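Local coordinates for viral structural protein 4 (Bombyx mori cytoplasmic polyhedrosis virus, PDB 6TZ0), which binds GTP and is probably a nucleotide-hydrolysing partner of the viral RNA-dependent RNA polymerase, with which it is assembled during transcription, at residues Thr348-Phe362 against Thr501-Thr513. Residues are numbered along the deposited sequence; the frame is centred on the assembly and turned at random.
Sequences TLVVYAEKGAGKTSF and TDTTVLLRTINDT
L507 extends from its strand with CG anti to the backbone N (chi1 177°), which sends its two methyls in among V351, A353, K359 and F362; T509, with chi1 57°, instead tucks OG1 between its own N and carbonyl carbon and turns it to the P-loop. CD2 of L507 meets CB of A353 at 3.7 Å and CB of K359 at 3.8 Å, while CD1 reaches CG1 of V351 and the ring of F362, so one leucine fills the angle between strand 347-353 and the helix that follows the loop. V351 and V505 lie side by side on this same face. On the other face Y352 slants across T504, bringing CE2 to 3.2 Å from OG1, and CG1 of V350 sits over one face of the tyrosine ring near its rim. Between the faces the strands run parallel: V505 N bonds V350 O, Y352 N bonds V505 O, and L507 N bonds Y352 O at 2.7 Å. Beyond the strands, T509 OG1 donates to A357 O in the carbonyl plane, on a lone pair, at 2.8 Å, gripping the loop at its backbone. T513 OG1 gives a second tie, 3.0 Å to E354 OE1 on the anti side of the carboxylate and 31° out of its plane, and also pairs with R531 of helix 524-537. The loop fits the Walker A pattern, consistent with a P-loop NTPase fold; K355, G356, G358, K359 and T360, with S361 just after, are GTP-binding residues, though this chain holds no GTP here. Strand 347-353 is central in the five-stranded parallel sheet, between 484-489 and 504-507; strand 543-545 follows 504-507, helix 290-296 packs on T509 and N511, and helix 524-537 lies against E354 and K355.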
loop_
_atom_site.group_PDB
_atom_site.type_symbol
_atom_site.label_atom_id
_atom_site.label_comp_id
_atom_site.label_asym_id
_atom_site.label_seq_id
_atom_site.Cartn_x
_atom_site.Cartn_y
_atom_site.Cartn_z
ATOM N N THR B 348 3.269 27.337 -8.153
ATOM C CA THR B 348 2.332 28.123 -7.361
ATOM C C THR B 348 2.607 27.896 -5.883
ATOM O O THR B 348 2.829 26.759 -5.461
ATOM C CB THR B 348 0.886 27.742 -7.711
ATOM O OG1 THR B 348 0.689 27.842 -9.124
ATOM C CG2 THR B 348 -0.104 28.661 -7.021
ATOM N N LEU B 349 2.618 28.975 -5.106
ATOM C CA LEU B 349 2.724 28.911 -3.654
ATOM C C LEU B 349 1.399 29.346 -3.051
ATOM O O LEU B 349 0.952 30.470 -3.285
ATOM C CB LEU B 349 3.847 29.804 -3.134
ATOM C CG LEU B 349 4.096 29.740 -1.629
ATOM C CD1 LEU B 349 4.631 28.379 -1.261
ATOM C CD2 LEU B 349 5.027 30.835 -1.171
ATOM N N VAL B 350 0.782 28.466 -2.271
ATOM C CA VAL B 350 -0.443 28.793 -1.551
ATOM C C VAL B 350 -0.067 29.208 -0.138
ATOM O O VAL B 350 0.608 28.461 0.578
ATOM C CB VAL B 350 -1.425 27.615 -1.541
ATOM C CG1 VAL B 350 -2.660 27.974 -0.740
ATOM C CG2 VAL B 350 -1.809 27.257 -2.946
ATOM N N VAL B 351 -0.500 30.400 0.265
ATOM C CA VAL B 351 -0.183 30.962 1.571
ATOM C C VAL B 351 -1.488 31.191 2.316
ATOM O O VAL B 351 -2.303 32.024 1.907
ATOM C CB VAL B 351 0.607 32.269 1.454
ATOM C CG1 VAL B 351 0.850 32.852 2.825
ATOM C CG2 VAL B 351 1.911 32.030 0.742
ATOM N N TYR B 352 -1.688 30.463 3.408
ATOM C CA TYR B 352 -2.840 30.669 4.272
ATOM C C TYR B 352 -2.478 31.584 5.430
ATOM O O TYR B 352 -1.360 31.551 5.946
ATOM C CB TYR B 352 -3.368 29.356 4.833
ATOM C CG TYR B 352 -3.955 28.439 3.805
ATOM C CD1 TYR B 352 -5.170 28.725 3.223
ATOM C CD2 TYR B 352 -3.319 27.260 3.457
ATOM C CE1 TYR B 352 -5.718 27.894 2.290
ATOM C CE2 TYR B 352 -3.868 26.412 2.536
ATOM C CZ TYR B 352 -5.069 26.738 1.953
ATOM O OH TYR B 352 -5.634 25.904 1.028
ATOM N N ALA B 353 -3.446 32.392 5.842
ATOM C CA ALA B 353 -3.253 33.309 6.953
ATOM C C ALA B 353 -4.608 33.640 7.548
ATOM O O ALA B 353 -5.642 33.499 6.894
ATOM C CB ALA B 353 -2.541 34.586 6.513
ATOM N N GLU B 354 -4.589 34.082 8.801
ATOM C CA GLU B 354 -5.813 34.563 9.414
ATOM C C GLU B 354 -6.201 35.912 8.831
ATOM O O GLU B 354 -5.357 36.716 8.433
ATOM C CB GLU B 354 -5.672 34.674 10.931
ATOM C CG GLU B 354 -5.648 33.348 11.665
ATOM C CD GLU B 354 -5.598 33.518 13.169
ATOM O OE1 GLU B 354 -5.473 34.667 13.634
ATOM O OE2 GLU B 354 -5.686 32.507 13.893
ATOM N N LYS B 355 -7.501 36.141 8.778
ATOM C CA LYS B 355 -8.075 37.351 8.214
ATOM C C LYS B 355 -7.798 38.505 9.164
ATOM O O LYS B 355 -8.457 38.649 10.195
ATOM C CB LYS B 355 -9.566 37.139 7.995
ATOM C CG LYS B 355 -10.258 38.239 7.264
ATOM C CD LYS B 355 -11.676 37.855 6.962
ATOM C CE LYS B 355 -12.384 38.994 6.299
ATOM N NZ LYS B 355 -11.742 39.312 4.999
ATOM N N GLY B 356 -6.806 39.322 8.834
ATOM C CA GLY B 356 -6.428 40.425 9.691
ATOM C C GLY B 356 -4.943 40.479 9.958
ATOM O O GLY B 356 -4.475 41.314 10.733
ATOM N N ALA B 357 -4.188 39.601 9.300
ATOM C CA ALA B 357 -2.762 39.458 9.553
ATOM C C ALA B 357 -1.907 40.431 8.759
ATOM O O ALA B 357 -0.715 40.555 9.051
ATOM C CB ALA B 357 -2.324 38.027 9.247
ATOM N N GLY B 358 -2.474 41.127 7.781
ATOM C CA GLY B 358 -1.697 42.022 6.950
ATOM C C GLY B 358 -0.815 41.257 5.990
ATOM O O GLY B 358 0.359 41.588 5.814
ATOM N N LYS B 359 -1.376 40.230 5.359
ATOM C CA LYS B 359 -0.595 39.320 4.536
ATOM C C LYS B 359 -0.425 39.790 3.099
ATOM O O LYS B 359 0.553 39.396 2.451
ATOM C CB LYS B 359 -1.207 37.911 4.556
ATOM C CG LYS B 359 -2.536 37.696 3.833
ATOM C CD LYS B 359 -3.745 38.047 4.689
ATOM C CE LYS B 359 -5.024 37.498 4.091
ATOM N NZ LYS B 359 -6.216 37.939 4.858
ATOM N N THR B 360 -1.324 40.635 2.590
ATOM C CA THR B 360 -1.150 41.155 1.238
ATOM C C THR B 360 0.004 42.142 1.175
ATOM O O THR B 360 0.757 42.161 0.193
ATOM C CB THR B 360 -2.434 41.818 0.752
ATOM O OG1 THR B 360 -2.756 42.916 1.611
ATOM C CG2 THR B 360 -3.574 40.832 0.757
ATOM N N SER B 361 0.169 42.945 2.228
ATOM C CA SER B 361 1.246 43.926 2.273
ATOM C C SER B 361 2.616 43.259 2.308
ATOM O O SER B 361 3.578 43.777 1.731
ATOM C CB SER B 361 1.063 44.834 3.486
ATOM O OG SER B 361 2.123 45.765 3.584
ATOM N N PHE B 362 2.729 42.111 2.972
ATOM C CA PHE B 362 3.994 41.394 2.913
ATOM C C PHE B 362 4.170 40.661 1.595
ATOM O O PHE B 362 5.259 40.694 1.014
ATOM C CB PHE B 362 4.132 40.406 4.069
ATOM C CG PHE B 362 5.342 39.525 3.946
ATOM C CD1 PHE B 362 6.608 40.042 4.114
ATOM C CD2 PHE B 362 5.209 38.182 3.640
ATOM C CE1 PHE B 362 7.715 39.241 3.978
ATOM C CE2 PHE B 362 6.315 37.380 3.506
ATOM C CZ PHE B 362 7.566 37.910 3.676
ATOM N N THR B 501 -0.531 22.385 -6.382
ATOM C CA THR B 501 0.751 22.783 -5.825
ATOM C C THR B 501 1.381 21.600 -5.116
ATOM O O THR B 501 0.792 20.529 -4.986
ATOM C CB THR B 501 0.616 23.921 -4.810
ATOM O OG1 THR B 501 -0.152 23.465 -3.691
ATOM C CG2 THR B 501 -0.082 25.081 -5.407
ATOM N N ASP B 502 2.584 21.823 -4.616
ATOM C CA ASP B 502 3.220 20.893 -3.710
ATOM C C ASP B 502 3.705 21.608 -2.465
ATOM O O ASP B 502 4.244 20.963 -1.564
ATOM C CB ASP B 502 4.399 20.202 -4.403
ATOM C CG ASP B 502 4.701 18.848 -3.834
ATOM O OD1 ASP B 502 4.013 18.433 -2.884
ATOM O OD2 ASP B 502 5.612 18.185 -4.368
ATOM N N THR B 503 3.550 22.926 -2.403
ATOM C CA THR B 503 4.056 23.746 -1.311
ATOM C C THR B 503 2.947 24.671 -0.838
ATOM O O THR B 503 2.631 25.656 -1.508
ATOM C CB THR B 503 5.269 24.561 -1.752
ATOM O OG1 THR B 503 4.935 25.298 -2.930
ATOM C CG2 THR B 503 6.464 23.677 -2.031
ATOM N N THR B 504 2.364 24.361 0.312
ATOM C CA THR B 504 1.431 25.257 0.975
ATOM C C THR B 504 1.881 25.489 2.409
ATOM O O THR B 504 2.172 24.540 3.142
ATOM C CB THR B 504 -0.013 24.727 0.899
ATOM O OG1 THR B 504 -0.861 25.468 1.783
ATOM C CG2 THR B 504 -0.104 23.261 1.180
ATOM N N VAL B 505 1.982 26.761 2.781
ATOM C CA VAL B 505 2.461 27.176 4.087
ATOM C C VAL B 505 1.356 27.953 4.779
ATOM O O VAL B 505 0.357 28.331 4.173
ATOM C CB VAL B 505 3.740 28.025 4.002
ATOM C CG1 VAL B 505 4.854 27.233 3.383
ATOM C CG2 VAL B 505 3.483 29.286 3.212
ATOM N N LEU B 506 1.557 28.201 6.067
ATOM C CA LEU B 506 0.669 29.049 6.843
ATOM C C LEU B 506 1.483 30.202 7.405
ATOM O O LEU B 506 2.563 29.990 7.961
ATOM C CB LEU B 506 -0.019 28.256 7.953
ATOM C CG LEU B 506 -1.260 28.848 8.623
ATOM C CD1 LEU B 506 -2.191 27.725 8.986
ATOM C CD2 LEU B 506 -0.924 29.620 9.866
ATOM N N LEU B 507 0.955 31.409 7.268
ATOM C CA LEU B 507 1.646 32.627 7.655
ATOM C C LEU B 507 1.131 33.144 8.992
ATOM O O LEU B 507 -0.077 33.195 9.228
ATOM C CB LEU B 507 1.467 33.682 6.559
ATOM C CG LEU B 507 1.999 35.111 6.630
ATOM C CD1 LEU B 507 2.423 35.578 5.282
ATOM C CD2 LEU B 507 0.870 35.997 7.057
ATOM N N ARG B 508 2.061 33.528 9.864
ATOM C CA ARG B 508 1.750 34.240 11.093
ATOM C C ARG B 508 2.507 35.556 11.101
ATOM O O ARG B 508 3.647 35.620 10.640
ATOM C CB ARG B 508 2.131 33.438 12.337
ATOM C CG ARG B 508 1.462 32.098 12.491
ATOM C CD ARG B 508 -0.013 32.206 12.783
ATOM N NE ARG B 508 -0.602 30.888 12.991
ATOM C CZ ARG B 508 -0.798 30.339 14.180
ATOM N NH1 ARG B 508 -0.483 31.013 15.270
ATOM N NH2 ARG B 508 -1.329 29.131 14.280
ATOM N N THR B 509 1.876 36.608 11.615
ATOM C CA THR B 509 2.497 37.922 11.721
ATOM C C THR B 509 2.393 38.437 13.149
ATOM O O THR B 509 1.928 37.743 14.055
ATOM C CB THR B 509 1.854 38.936 10.770
ATOM O OG1 THR B 509 0.450 39.016 11.031
ATOM C CG2 THR B 509 2.090 38.560 9.334
ATOM N N ILE B 510 2.842 39.674 13.345
ATOM C CA ILE B 510 2.678 40.352 14.620
ATOM C C ILE B 510 1.354 41.113 14.631
ATOM O O ILE B 510 1.310 42.345 14.705
ATOM C CB ILE B 510 3.874 41.292 14.860
ATOM C CG1 ILE B 510 4.179 42.111 13.602
ATOM C CG2 ILE B 510 5.103 40.502 15.209
ATOM C CD1 ILE B 510 4.753 43.419 13.918
ATOM N N ASN B 511 0.253 40.392 14.699
ATOM C CA ASN B 511 -1.040 41.052 14.600
ATOM C C ASN B 511 -2.049 40.259 15.397
ATOM O O ASN B 511 -2.260 39.074 15.133
ATOM C CB ASN B 511 -1.505 41.202 13.149
ATOM C CG ASN B 511 -0.800 42.325 12.419
ATOM O OD1 ASN B 511 -0.076 42.098 11.458
ATOM N ND2 ASN B 511 -1.009 43.547 12.882
ATOM N N ASP B 512 -2.658 40.913 16.370
ATOM C CA ASP B 512 -3.820 40.352 17.030
ATOM C C ASP B 512 -4.964 40.564 16.052
ATOM O O ASP B 512 -5.458 41.682 15.894
ATOM C CB ASP B 512 -4.048 41.030 18.373
ATOM C CG ASP B 512 -4.895 40.203 19.300
ATOM O OD1 ASP B 512 -4.395 39.161 19.755
ATOM O OD2 ASP B 512 -6.036 40.587 19.603
ATOM N N THR B 513 -5.345 39.489 15.355
ATOM C CA THR B 513 -6.269 39.589 14.231
ATOM C C THR B 513 -7.658 40.013 14.682
ATOM O O THR B 513 -8.325 40.805 14.006
ATOM C CB THR B 513 -6.333 38.255 13.499
ATOM O OG1 THR B 513 -6.717 37.226 14.416
ATOM C CG2 THR B 513 -4.988 37.915 12.899
#